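Local coordinates for sensor protein (Thermotoga maritima, PDB 3A0S) that is a PAS-linked histidine kinase, the chain here being its PAS domain, and probably transfers phosphate from ATP to a protein histidine in two-component signalling, at residues 5-10 against 14-19. Sequence-based numbering, arbitrary orientation.
Sequences IITLSK and ITEWNK
Thr7 and Glu16 form the hydrogen-bonded antiparallel pair around which strands 5-9 and 14-17 are joined, and they illustrate how a hairpin absorbs an extra residue. Among the backbone bonds, Thr7 N donates to Glu16 O at 3.0 Å. Thr7 O receives Thr15 N at 2.8 Å and, weakly, Glu16 N. Two successive residues thus face one, a classic beta bulge, and beyond it Leu8 pairs with Ile14.

Two side-chain polar bonds reinforce the backbone ones, one beside the bulge and one where the strand gives way to the helix. With OG1 of Thr7 anti to its carbonyl carbon (chi1 -58°), the hydroxyl runs alongside the Glu16 chain and donates to the anti lone pair of OE1, 2.7 Å away. Where strand 14-17 gives way to the helix, Asn18 OD1 accepts Ile5 N at 2.9 Å; the N-H points almost straight at the oxygen (169°), yet the donor sits above the amide's carbonyl plane. The same oxygen caps Ala21 N at the start of helix 19-25, and ND2 binds Thr3 O. An alanine at Asn18 would remove this amide and is likely to leave Ile5 N and the helix start without their shared acceptor.

Apolar contacts occupy the face opposite the Thr7 and Glu16 side chains. The side chains of Ile6 and Trp17 run side by side, pointing the same way, with Ile6 CD1 meeting Trp17 CZ3 at 3.6 Å, while Trp17 NE1 bonds to Leu27 O. Leu8 CD2 leans on Ile14 CG1 at 3.8 Å, beside Leu37. Together these features make the bulged N-terminal beta hairpin of the PAS fold, placed at one edge of its antiparallel sheet and leading into the first helix.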
loop_
_atom_site.group_PDB
_atom_site.type_symbol
_atom_site.label_atom_id
_atom_site.label_comp_id
_atom_site.label_asym_id
_atom_site.label_seq_id
_atom_site.Cartn_x
_atom_site.Cartn_y
_atom_site.Cartn_z
ATOM N N ILE A 5 3.454 1.797 6.298
ATOM C CA ILE A 5 2.411 0.825 5.964
ATOM C C ILE A 5 1.223 1.579 5.379
ATOM O O ILE A 5 0.704 2.531 6.005
ATOM C CB ILE A 5 1.927 0.053 7.186
ATOM C CG1 ILE A 5 3.066 -0.838 7.662
ATOM C CG2 ILE A 5 0.660 -0.778 6.880
ATOM C CD1 ILE A 5 2.877 -1.512 9.056
ATOM N N ILE A 6 0.773 1.117 4.206
ATOM C CA ILE A 6 -0.465 1.549 3.604
ATOM C C ILE A 6 -1.263 0.276 3.355
ATOM O O ILE A 6 -0.779 -0.648 2.681
ATOM C CB ILE A 6 -0.167 2.198 2.260
ATOM C CG1 ILE A 6 0.809 3.387 2.382
ATOM C CG2 ILE A 6 -1.486 2.665 1.580
ATOM C CD1 ILE A 6 1.295 3.943 1.031
ATOM N N THR A 7 -2.460 0.193 3.929
ATOM C CA THR A 7 -3.302 -0.971 3.671
ATOM C C THR A 7 -4.478 -0.532 2.817
ATOM O O THR A 7 -5.062 0.558 3.069
ATOM C CB THR A 7 -3.857 -1.552 4.984
ATOM O OG1 THR A 7 -2.750 -1.881 5.806
ATOM C CG2 THR A 7 -4.655 -2.838 4.741
ATOM N N LEU A 8 -4.792 -1.347 1.815
ATOM C CA LEU A 8 -5.882 -1.044 0.869
ATOM C C LEU A 8 -6.967 -2.098 1.007
ATOM O O LEU A 8 -6.674 -3.267 1.249
ATOM C CB LEU A 8 -5.391 -1.121 -0.572
ATOM C CG LEU A 8 -4.237 -0.194 -0.916
ATOM C CD1 LEU A 8 -3.993 -0.268 -2.385
ATOM C CD2 LEU A 8 -4.528 1.267 -0.559
ATOM N N SER A 9 -8.213 -1.674 0.858
ATOM C CA SER A 9 -9.350 -2.588 0.794
ATOM C C SER A 9 -9.381 -3.243 -0.581
ATOM O O SER A 9 -8.641 -2.874 -1.486
ATOM C CB SER A 9 -10.651 -1.841 1.053
ATOM O OG SER A 9 -10.997 -1.033 -0.067
ATOM N N LYS A 10 -10.325 -4.178 -0.760
ATOM C CA LYS A 10 -10.488 -4.844 -2.062
ATOM C C LYS A 10 -11.019 -3.896 -3.136
ATOM O O LYS A 10 -10.984 -4.195 -4.331
ATOM C CB LYS A 10 -11.392 -6.074 -1.930
ATOM C CG LYS A 10 -12.796 -5.789 -1.466
ATOM C CD LYS A 10 -13.669 -7.060 -1.610
ATOM C CE LYS A 10 -13.736 -7.848 -0.371
ATOM N NZ LYS A 10 -15.122 -8.397 -0.053
ATOM N N ILE A 14 -7.874 3.319 1.031
ATOM C CA ILE A 14 -6.889 3.301 2.096
ATOM C C ILE A 14 -7.612 3.055 3.423
ATOM O O ILE A 14 -8.443 3.862 3.889
ATOM C CB ILE A 14 -6.076 4.621 2.148
ATOM C CG1 ILE A 14 -5.213 4.751 0.918
ATOM C CG2 ILE A 14 -5.193 4.684 3.391
ATOM C CD1 ILE A 14 -4.774 6.205 0.683
ATOM N N THR A 15 -7.256 1.942 4.074
ATOM C CA THR A 15 -7.856 1.612 5.362
ATOM C C THR A 15 -6.873 1.722 6.496
ATOM O O THR A 15 -7.293 1.780 7.661
ATOM C CB THR A 15 -8.472 0.211 5.380
ATOM O OG1 THR A 15 -7.427 -0.734 5.118
ATOM C CG2 THR A 15 -9.572 0.102 4.332
ATOM N N GLU A 16 -5.576 1.747 6.189
ATOM C CA GLU A 16 -4.520 1.990 7.193
ATOM C C GLU A 16 -3.433 2.875 6.585
ATOM O O GLU A 16 -3.125 2.717 5.412
ATOM C CB GLU A 16 -3.909 0.658 7.732
ATOM C CG GLU A 16 -4.929 -0.330 8.364
ATOM C CD GLU A 16 -4.309 -1.599 8.960
ATOM O OE1 GLU A 16 -3.396 -2.225 8.371
ATOM O OE2 GLU A 16 -4.775 -1.955 10.060
ATOM N N TRP A 17 -2.863 3.769 7.390
ATOM C CA TRP A 17 -1.804 4.664 6.951
ATOM C C TRP A 17 -1.088 5.076 8.214
ATOM O O TRP A 17 -1.559 5.916 8.966
ATOM C CB TRP A 17 -2.418 5.866 6.250
ATOM C CG TRP A 17 -1.469 6.879 5.662
ATOM C CD1 TRP A 17 -0.854 7.918 6.328
ATOM C CD2 TRP A 17 -1.092 7.009 4.282
ATOM N NE1 TRP A 17 -0.114 8.672 5.443
ATOM C CE2 TRP A 17 -0.242 8.133 4.179
ATOM C CE3 TRP A 17 -1.403 6.287 3.120
ATOM C CZ2 TRP A 17 0.306 8.550 2.947
ATOM C CZ3 TRP A 17 -0.888 6.726 1.891
ATOM C CH2 TRP A 17 -0.024 7.829 1.823
ATOM N N ASN A 18 0.046 4.440 8.467
ATOM C CA ASN A 18 0.634 4.556 9.792
ATOM C C ASN A 18 1.505 5.807 9.902
ATOM O O ASN A 18 1.666 6.594 8.929
ATOM C CB ASN A 18 1.397 3.274 10.216
ATOM C CG ASN A 18 2.689 3.080 9.469
ATOM O OD1 ASN A 18 2.980 3.738 8.459
ATOM N ND2 ASN A 18 3.516 2.149 9.981
ATOM N N LYS A 19 2.049 6.023 11.107
ATOM C CA LYS A 19 2.840 7.203 11.341
ATOM C C LYS A 19 4.114 7.256 10.487
ATOM O O LYS A 19 4.520 8.339 10.080
ATOM C CB LYS A 19 3.145 7.372 12.837
ATOM C CG LYS A 19 1.913 7.770 13.650
ATOM C CD LYS A 19 1.822 9.286 13.861
ATOM C CE LYS A 19 0.363 9.718 14.083
ATOM N NZ LYS A 19 0.167 11.158 13.739
#